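Long-range contacts in phenylacetic acid degradation protein paaI (Escherichia coli, PDB 2FS2), which hydrolyses ring-hydroxylated phenylacetyl-CoA thioesters in phenylacetate degradation, working as a homotetrameric hot-dog-fold thioesterase: residues S59-A64 and Y111-V116; Q72-V77 and S130-G135; C81-L86 and T122-R127. All coordinates share one frame; numbering follows the deposited sequence.

Contact 1 (S59-A64 and Y111-V116); sequences SLADTA and YDIEIV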
ATOM      1  N   SER B  59     -14.716  -7.285  -0.087  1.00 25.66           N
ATOM      2  CA  SER B  59     -16.040  -6.644  -0.148  1.00 26.65           C
ATOM      3  C   SER B  59     -16.601  -6.337   1.200  1.00 27.07           C
ATOM      4  O   SER B  59     -17.281  -5.276   1.384  1.00 28.78           O
ATOM      5  CB  SER B  59     -17.054  -7.506  -0.859  1.00 27.24           C
ATOM      6  OG  SER B  59     -16.630  -7.659  -2.188  1.00 30.69           O
ATOM      7  N   LEU B  60     -16.271  -7.194   2.161  1.00 22.52           N
ATOM      8  CA  LEU B  60     -16.668  -6.937   3.469  1.00 21.25           C
ATOM      9  C   LEU B  60     -15.945  -5.713   4.032  1.00 20.73           C
ATOM     10  O   LEU B  60     -16.529  -4.932   4.781  1.00 17.07           O
ATOM     11  CB  LEU B  60     -16.366  -8.181   4.339  1.00 22.16           C
ATOM     12  CG  LEU B  60     -16.592  -8.082   5.858  1.00 24.23           C
ATOM     13  CD1 LEU B  60     -18.092  -7.766   6.191  1.00 22.25           C
ATOM     14  CD2 LEU B  60     -16.212  -9.428   6.530  1.00 23.66           C
ATOM     15  N   ALA B  61     -14.627  -5.602   3.756  1.00 19.53           N
ATOM     16  CA  ALA B  61     -13.862  -4.498   4.308  1.00 20.56           C
ATOM     17  C   ALA B  61     -14.347  -3.163   3.681  1.00 20.51           C
ATOM     18  O   ALA B  61     -14.452  -2.153   4.357  1.00 23.22           O
ATOM     19  CB  ALA B  61     -12.304  -4.718   4.073  1.00 19.34           C
ATOM     20  N   ASP B  62     -14.732  -3.214   2.444  1.00 22.91           N
ATOM     21  CA  ASP B  62     -15.040  -2.064   1.623  1.00 25.51           C
ATOM     22  C   ASP B  62     -16.409  -1.631   2.014  1.00 25.51           C
ATOM     23  O   ASP B  62     -16.743  -0.455   1.925  1.00 25.46           O
ATOM     24  CB  ASP B  62     -15.060  -2.536   0.156  1.00 26.81           C
ATOM     25  CG  ASP B  62     -15.262  -1.391  -0.861  1.00 35.86           C
ATOM     26  OD1 ASP B  62     -14.818  -0.215  -0.612  1.00 45.45           O
ATOM     27  OD2 ASP B  62     -15.812  -1.581  -1.974  1.00 44.55           O
ATOM     28  N   THR B  63     -17.216  -2.572   2.489  1.00 23.54           N
ATOM     29  CA  THR B  63     -18.513  -2.185   3.011  1.00 23.33           C
ATOM     30  C   THR B  63     -18.389  -1.452   4.358  1.00 23.47           C
ATOM     31  O   THR B  63     -19.087  -0.442   4.572  1.00 25.98           O
ATOM     32  CB  THR B  63     -19.391  -3.438   3.178  1.00 22.35           C
ATOM     33  OG1 THR B  63     -19.592  -4.045   1.900  1.00 24.78           O
ATOM     34  CG2 THR B  63     -20.761  -3.080   3.582  1.00 25.24           C
ATOM     35  N   ALA B  64     -17.591  -1.951   5.329  1.00 22.59           N
ATOM     36  CA  ALA B  64     -17.427  -1.212   6.549  1.00 20.99           C
ATOM     37  C   ALA B  64     -16.804   0.147   6.223  1.00 21.84           C
ATOM     38  O   ALA B  64     -17.103   1.152   6.832  1.00 21.22           O
ATOM     39  CB  ALA B  64     -16.458  -1.992   7.595  1.00 22.24           C
ATOM     40  N   TYR B 111      -9.133   5.720   6.604  1.00 14.52           N
ATOM     41  CA  TYR B 111      -9.986   4.832   7.468  1.00 14.97           C
ATOM     42  C   TYR B 111      -9.256   3.504   7.541  1.00 16.13           C
ATOM     43  O   TYR B 111      -8.796   2.999   6.509  1.00 16.97           O
ATOM     44  CB  TYR B 111     -11.328   4.562   6.802  1.00 15.12           C
ATOM     45  CG  TYR B 111     -12.250   5.826   6.904  1.00 16.42           C
ATOM     46  CD1 TYR B 111     -11.971   6.941   6.105  1.00 17.79           C
ATOM     47  CD2 TYR B 111     -13.274   5.907   7.853  1.00 17.70           C
ATOM     48  CE1 TYR B 111     -12.699   8.161   6.254  1.00 21.68           C
ATOM     49  CE2 TYR B 111     -14.042   7.141   8.041  1.00 18.12           C
ATOM     50  CZ  TYR B 111     -13.747   8.219   7.176  1.00 19.98           C
ATOM     51  OH  TYR B 111     -14.346   9.393   7.346  1.00 20.58           O
ATOM     52  N   ASP B 112      -9.192   2.967   8.746  1.00 17.64           N
ATOM     53  CA  ASP B 112      -8.554   1.681   9.024  1.00 18.82           C
ATOM     54  C   ASP B 112      -9.692   0.719   9.273  1.00 18.31           C
ATOM     55  O   ASP B 112     -10.572   1.050  10.059  1.00 17.21           O
ATOM     56  CB  ASP B 112      -7.807   1.772  10.291  1.00 16.56           C
ATOM     57  CG  ASP B 112      -6.379   2.277  10.070  1.00 29.24           C
ATOM     58  OD1 ASP B 112      -6.115   2.669   8.897  1.00 34.84           O
ATOM     59  OD2 ASP B 112      -5.448   2.292  10.939  1.00 31.56           O
ATOM     60  N   ILE B 113      -9.590  -0.473   8.693  1.00 18.69           N
ATOM     61  CA  ILE B 113     -10.618  -1.463   8.883  1.00 19.36           C
ATOM     62  C   ILE B 113      -9.892  -2.743   9.388  1.00 20.36           C
ATOM     63  O   ILE B 113      -8.824  -3.133   8.894  1.00 19.81           O
ATOM     64  CB  ILE B 113     -11.349  -1.805   7.549  1.00 18.68           C
ATOM     65  CG1 ILE B 113     -12.394  -0.777   7.078  1.00 20.00           C
ATOM     66  CG2 ILE B 113     -12.037  -3.216   7.634  1.00 21.28           C
ATOM     67  CD1 ILE B 113     -11.809   0.666   6.695  1.00 25.69           C
ATOM     68  N   GLU B 114     -10.475  -3.418  10.359  1.00 21.67           N
ATOM     69  CA  GLU B 114      -9.919  -4.726  10.753  1.00 21.29           C
ATOM     70  C   GLU B 114     -11.035  -5.753  10.663  1.00 21.61           C
ATOM     71  O   GLU B 114     -12.114  -5.531  11.216  1.00 21.53           O
ATOM     72  CB  GLU B 114      -9.404  -4.609  12.179  1.00 21.99           C
ATOM     73  CG  GLU B 114      -8.915  -5.967  12.787  1.00 22.30           C
ATOM     74  CD  GLU B 114      -7.995  -5.782  14.000  1.00 39.20           C
ATOM     75  OE1 GLU B 114      -8.011  -4.642  14.580  1.00 44.28           O
ATOM     76  OE2 GLU B 114      -7.239  -6.767  14.385  1.00 43.45           O
ATOM     77  N   ILE B 115     -10.726  -6.930  10.124  1.00 22.39           N
ATOM     78  CA  ILE B 115     -11.643  -8.052  10.106  1.00 22.22           C
ATOM     79  C   ILE B 115     -11.174  -9.174  11.077  1.00 23.49           C
ATOM     80  O   ILE B 115     -10.045  -9.620  11.005  1.00 22.43           O
ATOM     81  CB  ILE B 115     -11.886  -8.649   8.637  1.00 23.43           C
ATOM     82  CG1 ILE B 115     -12.326  -7.583   7.604  1.00 24.04           C
ATOM     83  CG2 ILE B 115     -12.914  -9.847   8.664  1.00 17.07           C
ATOM     84  CD1 ILE B 115     -12.569  -8.159   6.157  1.00 23.78           C
ATOM     85  N   VAL B 116     -12.078  -9.583  11.955  1.00 20.79           N
ATOM     86  CA  VAL B 116     -11.810 -10.455  13.067  1.00 23.40           C
ATOM     87  C   VAL B 116     -12.837 -11.566  12.973  1.00 22.42           C
ATOM     88  O   VAL B 116     -13.988 -11.297  12.546  1.00 21.13           O
ATOM     89  CB  VAL B 116     -11.976  -9.627  14.371  1.00 25.04           C
ATOM     90  CG1 VAL B 116     -12.136 -10.455  15.545  1.00 27.33           C
ATOM     91  CG2 VAL B 116     -10.699  -8.671  14.609  1.00 23.25           C
TER
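Ile113 and Ile115, two residues apart on strand 111-116, both turn their side chains onto the helical segment 59-64, and Ala61 fits between their branches. The Ala61 methyl carbon CB lies 3.9 Å from Ile113 CG2 and almost as close to Ile115 CD1, so one small methyl group meets a different branch of each isoleucine. The other branch of Ile113 also reaches the helix, but lands on its backbone: CG1 is 3.7 Å from Ala61 O, and 4.3 Å from Ala64 CB one turn further along. In Ile113, CG2 is set anti to the backbone N and CG1 anti to the carbonyl carbon (chi1 -78°), which lets the two branches take up Ala61 from its methyl group and its carbonyl oxygen. Ile115 is built differently beyond CG1. Its CD1 is anti to CA (chi2 -180°), and this extended arm carries the terminal methyl to the helix, where it also meets Leu60 CD2 at 3.9 Å. The Leu60 and Ile115 side chains cross obliquely, and Leu60 CD2 touches Ile115 CG2 as well. The interface is wholly apolar between side chains. With Ala61 and Ala64 meeting the strand, the axes of segments 59-64 and 111-116 approach to 8.6 Å. The two segments run at 135° to each other; in the hot-dog fold the long central helix is wrapped by a curved antiparallel sheet. Around this buried centre, strand 94-101 extends the floor beneath the helix, with Ala99 touching Ile113 and Ala64, and Ala97 touching Ile115. Strand 34-40 continues beyond it, placing Val37 and Met39 against Leu60, while strand 122-132 borders strand 108-116 along its other side.

Contact 2 (Q72-V77 and S130-G135); sequences QGLAAV and SHRIGG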
ATOM      1  N   GLN B  72     -20.883  10.743   7.968  1.00 29.15           N
ATOM      2  CA  GLN B  72     -21.020  12.146   8.288  1.00 31.47           C
ATOM      3  C   GLN B  72     -22.067  12.777   7.362  1.00 31.80           C
ATOM      4  O   GLN B  72     -22.411  13.921   7.532  1.00 34.81           O
ATOM      5  CB  GLN B  72     -19.672  12.937   8.185  1.00 32.54           C
ATOM      6  CG  GLN B  72     -18.343  12.347   8.824  1.00 36.58           C
ATOM      7  CD  GLN B  72     -17.725  11.029   8.046  1.00 47.36           C
ATOM      8  OE1 GLN B  72     -16.785  10.416   8.571  1.00 47.24           O
ATOM      9  NE2 GLN B  72     -18.299  10.616   6.853  1.00 43.19           N
ATOM     10  N   GLY B  73     -22.598  12.058   6.390  1.00 31.95           N
ATOM     11  CA  GLY B  73     -23.574  12.626   5.481  1.00 30.89           C
ATOM     12  C   GLY B  73     -23.057  13.159   4.160  1.00 32.93           C
ATOM     13  O   GLY B  73     -23.847  13.661   3.394  1.00 33.96           O
ATOM     14  N   LEU B  74     -21.744  13.081   3.886  1.00 32.21           N
ATOM     15  CA  LEU B  74     -21.137  13.528   2.624  1.00 32.83           C
ATOM     16  C   LEU B  74     -20.726  12.359   1.739  1.00 32.38           C
ATOM     17  O   LEU B  74     -19.868  11.596   2.128  1.00 33.75           O
ATOM     18  CB  LEU B  74     -19.857  14.310   2.927  1.00 32.01           C
ATOM     19  CG  LEU B  74     -20.403  15.559   3.627  1.00 39.30           C
ATOM     20  CD1 LEU B  74     -19.352  16.217   4.522  1.00 39.27           C
ATOM     21  CD2 LEU B  74     -21.120  16.530   2.625  1.00 36.99           C
ATOM     22  N   ALA B  75     -21.327  12.239   0.562  1.00 30.07           N
ATOM     23  CA  ALA B  75     -21.049  11.151  -0.332  1.00 29.60           C
ATOM     24  C   ALA B  75     -19.468  11.057  -0.549  1.00 28.24           C
ATOM     25  O   ALA B  75     -18.809  12.092  -0.811  1.00 27.34           O
ATOM     26  CB  ALA B  75     -21.776  11.398  -1.690  1.00 26.58           C
ATOM     27  N   ALA B  76     -18.913   9.855  -0.461  1.00 24.69           N
ATOM     28  CA  ALA B  76     -17.473   9.680  -0.574  1.00 24.95           C
ATOM     29  C   ALA B  76     -17.253   8.279  -1.085  1.00 26.10           C
ATOM     30  O   ALA B  76     -18.093   7.387  -0.844  1.00 25.75           O
ATOM     31  CB  ALA B  76     -16.794   9.888   0.730  1.00 22.94           C
ATOM     32  N   VAL B  77     -16.158   8.112  -1.837  1.00 24.70           N
ATOM     33  CA  VAL B  77     -15.770   6.861  -2.498  1.00 25.34           C
ATOM     34  C   VAL B  77     -14.257   6.565  -2.194  1.00 25.56           C
ATOM     35  O   VAL B  77     -13.515   7.452  -1.756  1.00 24.50           O
ATOM     36  CB  VAL B  77     -15.932   6.946  -4.051  1.00 25.92           C
ATOM     37  CG1 VAL B  77     -17.377   7.297  -4.426  1.00 29.88           C
ATOM     38  CG2 VAL B  77     -14.901   7.884  -4.729  1.00 23.37           C
ATOM     39  N   SER B 130     -10.322   7.862   1.234  1.00 19.40           N
ATOM     40  CA  SER B 130     -11.604   8.229   0.580  1.00 19.72           C
ATOM     41  C   SER B 130     -11.510   9.630   0.001  1.00 20.02           C
ATOM     42  O   SER B 130     -10.745  10.406   0.474  1.00 20.05           O
ATOM     43  CB  SER B 130     -12.734   8.257   1.594  1.00 19.89           C
ATOM     44  OG  SER B 130     -12.404   9.021   2.734  1.00 22.56           O
ATOM     45  N   HIS B 131     -12.433   9.975  -0.875  1.00 20.61           N
ATOM     46  CA  HIS B 131     -12.455  11.245  -1.585  1.00 24.65           C
ATOM     47  C   HIS B 131     -13.960  11.639  -1.628  1.00 22.68           C
ATOM     48  O   HIS B 131     -14.779  10.839  -2.030  1.00 19.71           O
ATOM     49  CB  HIS B 131     -11.891  10.982  -3.019  1.00 23.97           C
ATOM     50  CG  HIS B 131     -11.918  12.158  -3.919  1.00 38.80           C
ATOM     51  ND1 HIS B 131     -12.511  12.117  -5.167  1.00 47.28           N
ATOM     52  CD2 HIS B 131     -11.395  13.404  -3.782  1.00 47.10           C
ATOM     53  CE1 HIS B 131     -12.364  13.300  -5.752  1.00 52.49           C
ATOM     54  NE2 HIS B 131     -11.686  14.096  -4.934  1.00 51.54           N
ATOM     55  N   ARG B 132     -14.309  12.799  -1.132  1.00 24.24           N
ATOM     56  CA  ARG B 132     -15.750  13.222  -1.268  1.00 28.68           C
ATOM     57  C   ARG B 132     -16.043  13.666  -2.683  1.00 29.68           C
ATOM     58  O   ARG B 132     -15.194  14.261  -3.338  1.00 29.72           O
ATOM     59  CB  ARG B 132     -16.046  14.322  -0.228  1.00 28.16           C
ATOM     60  CG  ARG B 132     -15.816  13.696   1.157  1.00 28.15           C
ATOM     61  CD  ARG B 132     -15.966  14.585   2.245  1.00 31.55           C
ATOM     62  NE  ARG B 132     -16.234  13.867   3.471  1.00 27.03           N
ATOM     63  CZ  ARG B 132     -16.266  14.485   4.601  1.00 31.00           C
ATOM     64  NH1 ARG B 132     -16.025  15.789   4.580  1.00 24.02           N
ATOM     65  NH2 ARG B 132     -16.471  13.812   5.755  1.00 32.04           N
ATOM     66  N   ILE B 133     -17.203  13.341  -3.186  1.00 32.71           N
ATOM     67  CA  ILE B 133     -17.466  13.446  -4.615  1.00 35.95           C
ATOM     68  C   ILE B 133     -18.590  14.500  -4.823  1.00 39.86           C
ATOM     69  O   ILE B 133     -19.029  14.742  -5.936  1.00 40.41           O
ATOM     70  CB  ILE B 133     -17.889  12.068  -5.188  1.00 35.52           C
ATOM     71  CG1 ILE B 133     -18.990  11.433  -4.347  1.00 37.75           C
ATOM     72  CG2 ILE B 133     -16.699  11.101  -5.320  1.00 37.24           C
ATOM     73  CD1 ILE B 133     -19.995  10.572  -5.189  1.00 39.63           C
ATOM     74  N   GLY B 134     -19.060  15.102  -3.741  1.00 42.72           N
ATOM     75  CA  GLY B 134     -20.020  16.178  -3.855  1.00 46.08           C
ATOM     76  C   GLY B 134     -21.439  15.771  -3.530  1.00 47.25           C
ATOM     77  O   GLY B 134     -21.969  14.769  -4.027  1.00 46.39           O
ATOM     78  N   GLY B 135     -22.050  16.591  -2.670  1.00 51.04           N
ATOM     79  CA  GLY B 135     -23.428  16.392  -2.235  1.00 53.77           C
ATOM     80  C   GLY B 135     -23.499  15.275  -1.213  1.00 55.90           C
ATOM     81  O   GLY B 135     -22.466  14.787  -0.715  1.00 52.54           O
TER
HETATM   82  O   HOH W   1     -19.297  14.768  -0.915  1.00 25.19           O
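The Arg132 guanidinium has Leu74 CD1 over one face, 3.4 Å from NH1 and displaced toward the rim, while Gln72 CD sits at its edge, near the plane, 3.8 Å from NH2. The amide and guanidinium planes are 61° apart, and the two side chains cross at about a right angle. The extended Arg132 chain carries the group there, with NH1 hydrogen-bonded to Lys106 O; Gln72 OE1 is hydrogen-bonded to Tyr111 OH. Here the start of strand 76-85 pairs antiparallel with the end of strand 122-132 in the hot-dog sheet. Val77 and His131 form a hydrogen-bonded pair. Ala76 and Arg132 form the adjoining non-hydrogen-bonded pair, with Ala76 CB 4.0 Å from Arg132 CG. Next along the chains, Ala75 O accepts from Ile133 N at 3.1 Å, the donor lying above the carbonyl plane, and Ala75 N donates to Gly135 O. A water gathers this turn, donating to Ala75 O and Gly135 O and accepting from Gly134 N at 2.9 Å. The Ile133 side chain crosses that of Val77 at about a right angle, its CG2 3.7 Å from Val77 CG2, and it also packs on His49 of the third subunit.

Contact 3 (C81-L86 and T122-R127); sequences CTIDFL and TVALFR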
ATOM      1  N   CYS B  81      -6.514   1.880  -1.621  1.00 24.61           N
ATOM      2  CA  CYS B  81      -6.531   1.140  -0.401  1.00 26.45           C
ATOM      3  C   CYS B  81      -5.596  -0.049  -0.420  1.00 25.92           C
ATOM      4  O   CYS B  81      -5.213  -0.459  -1.470  1.00 26.53           O
ATOM      5  CB  CYS B  81      -7.927   0.668  -0.193  1.00 25.62           C
ATOM      6  SG  CYS B  81      -8.328  -0.666  -1.218  1.00 39.88           S
ATOM      7  N   THR B  82      -5.319  -0.611   0.731  1.00 22.92           N
ATOM      8  CA  THR B  82      -4.404  -1.698   0.808  1.00 25.01           C
ATOM      9  C   THR B  82      -4.970  -2.732   1.754  1.00 23.16           C
ATOM     10  O   THR B  82      -5.567  -2.381   2.729  1.00 22.63           O
ATOM     11  CB  THR B  82      -3.031  -1.196   1.275  1.00 25.33           C
ATOM     12  OG1 THR B  82      -3.183  -0.385   2.417  1.00 30.89           O
ATOM     13  CG2 THR B  82      -2.532  -0.098   0.414  1.00 31.93           C
ATOM     14  N   ILE B  83      -4.766  -4.001   1.454  1.00 22.79           N
ATOM     15  CA  ILE B  83      -5.279  -5.074   2.278  1.00 24.36           C
ATOM     16  C   ILE B  83      -4.129  -6.044   2.594  1.00 23.56           C
ATOM     17  O   ILE B  83      -3.388  -6.344   1.718  1.00 24.23           O
ATOM     18  CB  ILE B  83      -6.648  -5.746   1.642  1.00 24.95           C
ATOM     19  CG1 ILE B  83      -7.120  -6.964   2.407  1.00 29.68           C
ATOM     20  CG2 ILE B  83      -6.526  -6.222   0.168  1.00 30.20           C
ATOM     21  CD1 ILE B  83      -8.800  -7.117   2.508  1.00 30.85           C
ATOM     22  N   ASP B  84      -3.959  -6.426   3.864  1.00 22.03           N
ATOM     23  CA  ASP B  84      -3.188  -7.588   4.267  1.00 23.75           C
ATOM     24  C   ASP B  84      -4.086  -8.798   4.675  1.00 23.29           C
ATOM     25  O   ASP B  84      -4.871  -8.669   5.599  1.00 26.65           O
ATOM     26  CB  ASP B  84      -2.399  -7.199   5.449  1.00 20.21           C
ATOM     27  CG  ASP B  84      -1.314  -6.221   5.084  1.00 36.35           C
ATOM     28  OD1 ASP B  84      -0.214  -6.713   4.657  1.00 37.59           O
ATOM     29  OD2 ASP B  84      -1.514  -4.906   5.116  1.00 44.20           O
ATOM     30  N   PHE B  85      -3.952  -9.943   4.013  1.00 23.52           N
ATOM     31  CA  PHE B  85      -4.666 -11.172   4.360  1.00 23.71           C
ATOM     32  C   PHE B  85      -3.864 -11.960   5.391  1.00 25.28           C
ATOM     33  O   PHE B  85      -2.688 -12.260   5.145  1.00 25.56           O
ATOM     34  CB  PHE B  85      -4.851 -11.973   3.083  1.00 24.97           C
ATOM     35  CG  PHE B  85      -5.816 -11.263   2.046  1.00 25.13           C
ATOM     36  CD1 PHE B  85      -5.320 -10.706   0.900  1.00 21.63           C
ATOM     37  CD2 PHE B  85      -7.190 -11.184   2.272  1.00 26.54           C
ATOM     38  CE1 PHE B  85      -6.154 -10.154  -0.106  1.00 18.46           C
ATOM     39  CE2 PHE B  85      -8.056 -10.575   1.323  1.00 23.45           C
ATOM     40  CZ  PHE B  85      -7.526 -10.082   0.125  1.00 21.97           C
ATOM     41  N   LEU B  86      -4.407 -12.173   6.586  1.00 24.81           N
ATOM     42  CA  LEU B  86      -3.613 -12.829   7.642  1.00 27.29           C
ATOM     43  C   LEU B  86      -4.001 -14.300   7.976  1.00 26.98           C
ATOM     44  O   LEU B  86      -3.171 -15.095   8.392  1.00 27.97           O
ATOM     45  CB  LEU B  86      -3.692 -11.988   8.906  1.00 27.96           C
ATOM     46  CG  LEU B  86      -3.390 -10.474   8.707  1.00 28.68           C
ATOM     47  CD1 LEU B  86      -3.852  -9.698   9.941  1.00 26.75           C
ATOM     48  CD2 LEU B  86      -1.906 -10.262   8.468  1.00 29.40           C
ATOM     49  N   THR B 122      -7.627 -11.909  14.124  1.00 25.89           N
ATOM     50  CA  THR B 122      -7.507 -11.173  12.832  1.00 23.98           C
ATOM     51  C   THR B 122      -7.381 -11.924  11.557  1.00 22.39           C
ATOM     52  O   THR B 122      -6.430 -12.638  11.320  1.00 23.75           O
ATOM     53  CB  THR B 122      -6.353 -10.230  12.894  1.00 24.90           C
ATOM     54  OG1 THR B 122      -6.380  -9.643  14.208  1.00 26.55           O
ATOM     55  CG2 THR B 122      -6.710  -9.038  11.943  1.00 24.51           C
ATOM     56  N   VAL B 123      -8.341 -11.698  10.677  1.00 19.99           N
ATOM     57  CA  VAL B 123      -8.334 -12.257   9.391  1.00 19.05           C
ATOM     58  C   VAL B 123      -7.613 -11.363   8.375  1.00 20.30           C
ATOM     59  O   VAL B 123      -6.943 -11.886   7.454  1.00 20.91           O
ATOM     60  CB  VAL B 123      -9.794 -12.484   9.014  1.00 22.32           C
ATOM     61  CG1 VAL B 123      -9.983 -12.683   7.537  1.00 24.23           C
ATOM     62  CG2 VAL B 123     -10.379 -13.673   9.896  1.00 20.21           C
ATOM     63  N   ALA B 124      -7.763 -10.044   8.523  1.00 18.41           N
ATOM     64  CA  ALA B 124      -7.335  -9.126   7.500  1.00 19.71           C
ATOM     65  C   ALA B 124      -7.333  -7.672   8.059  1.00 18.98           C
ATOM     66  O   ALA B 124      -8.108  -7.337   9.009  1.00 18.98           O
ATOM     67  CB  ALA B 124      -8.249  -9.299   6.253  1.00 16.52           C
ATOM     68  N   LEU B 125      -6.478  -6.835   7.469  1.00 18.57           N
ATOM     69  CA  LEU B 125      -6.227  -5.404   7.910  1.00 17.99           C
ATOM     70  C   LEU B 125      -6.296  -4.640   6.621  1.00 17.52           C
ATOM     71  O   LEU B 125      -5.840  -5.119   5.587  1.00 17.80           O
ATOM     72  CB  LEU B 125      -4.825  -5.222   8.562  1.00 19.69           C
ATOM     73  CG  LEU B 125      -4.655  -5.860   9.928  1.00 19.63           C
ATOM     74  CD1 LEU B 125      -3.276  -5.835  10.484  1.00 24.65           C
ATOM     75  CD2 LEU B 125      -5.575  -5.186  11.020  1.00 19.52           C
ATOM     76  N   PHE B 126      -6.974  -3.502   6.618  1.00 15.37           N
ATOM     77  CA  PHE B 126      -7.161  -2.839   5.371  1.00 16.76           C
ATOM     78  C   PHE B 126      -7.034  -1.367   5.787  1.00 14.94           C
ATOM     79  O   PHE B 126      -7.292  -1.021   6.929  1.00 13.55           O
ATOM     80  CB  PHE B 126      -8.561  -3.199   4.987  1.00 19.17           C
ATOM     81  CG  PHE B 126      -9.174  -2.354   3.960  1.00 25.13           C
ATOM     82  CD1 PHE B 126      -9.493  -2.918   2.693  1.00 31.11           C
ATOM     83  CD2 PHE B 126      -9.532  -1.055   4.232  1.00 29.08           C
ATOM     84  CE1 PHE B 126     -10.118  -2.137   1.692  1.00 33.79           C
ATOM     85  CE2 PHE B 126     -10.190  -0.229   3.227  1.00 29.47           C
ATOM     86  CZ  PHE B 126     -10.483  -0.771   1.980  1.00 31.22           C
ATOM     87  N   ARG B 127      -6.603  -0.538   4.854  1.00 17.26           N
ATOM     88  CA  ARG B 127      -6.498   0.878   5.118  1.00 19.48           C
ATOM     89  C   ARG B 127      -6.961   1.502   3.824  1.00 19.08           C
ATOM     90  O   ARG B 127      -6.552   1.154   2.733  1.00 21.40           O
ATOM     91  CB  ARG B 127      -5.066   1.318   5.535  1.00 18.70           C
ATOM     92  CG  ARG B 127      -4.934   2.879   5.523  1.00 24.29           C
ATOM     93  CD  ARG B 127      -3.853   3.535   6.383  1.00 31.41           C
ATOM     94  NE  ARG B 127      -3.932   3.077   7.773  1.00 34.21           N
ATOM     95  CZ  ARG B 127      -2.910   2.980   8.563  1.00 32.33           C
ATOM     96  NH1 ARG B 127      -1.700   3.350   8.086  1.00 31.72           N
ATOM     97  NH2 ARG B 127      -3.086   2.560   9.814  1.00 28.98           N
TER
HETATM   98  O   HOH W   2      -3.599  -3.088   5.326  1.00 29.68           O
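Cys81 sets its side chain against the Phe126 ring where strands 76-85 and 122-132 run antiparallel in the hot-dog sheet; on its other side strand 122-132 pairs with strand 108-116, where Val123 and Ala124 both face Ile115 in a classic beta bulge. Cys81 CB is 3.7 Å from Phe126 CZ, and SG stands obliquely to the ring, 4.5 Å from its centroid. Phe126 lies on the same face of the sheet as Ile83. At Thr82 the backbone forms a hydrogen-bonded pair with Arg127, and Thr82 OG1 lies alongside Arg127 CB. The Arg127 guanidinium leads away, to Asp112 of its own chain through NE and to Asp112 of the second subunit through NH2. Ile83 faces Phe126 in a non-hydrogen-bonded pair, its CB 4.1 Å from Phe126 CD1. An alanine in place of Phe126 would probably open a gap beside Cys81 and Ile83, and would take this aromatic contact from the Cys81 sulfur. Asp84 pairs with Leu125 through two backbone hydrogen bonds, and a water 2.8 Å from Asp84 OD2 can donate to it; its bond to Leu125 O is weak and competes with other acceptors. Residues 81-84 also ladder with a strand of the third subunit, so the sheet runs on across that interface. Phe85 forms a non-hydrogen-bonded pair with Ala124, takes Ile83 CG1 over one face of its ring, and packs on Phe58 of the third subunit. Just past the strand, Leu86 N donates to Val123 O at 2.7 Å, from above the carbonyl plane. Leu86 then lies side by side with Thr122, pointing the same way; its CD1 touches Leu125 CG at 3.9 Å and comes to 3.6 Å from Thr122 CG2.

From the N terminus, helix 54-70 supplies the first half of contact 1, and the chain then leaves the helix through the loop that opens contact 2 and enters strand 76-85, which completes that segment and carries the first segment of contact 3. Strand 108-116 returns to close contact 1. The next strand, 122-132, closes contact 3 at its start and contact 2 at its end, so the loop of contact 3 lies within that of contact 2, while contact 1 crosses both. Contacts 2 and 3 thus tie together the two ends of one strand pair, their centres about 23 Å apart, whereas contact 1 fastens the central helix to the neighbouring strand of the same sheet.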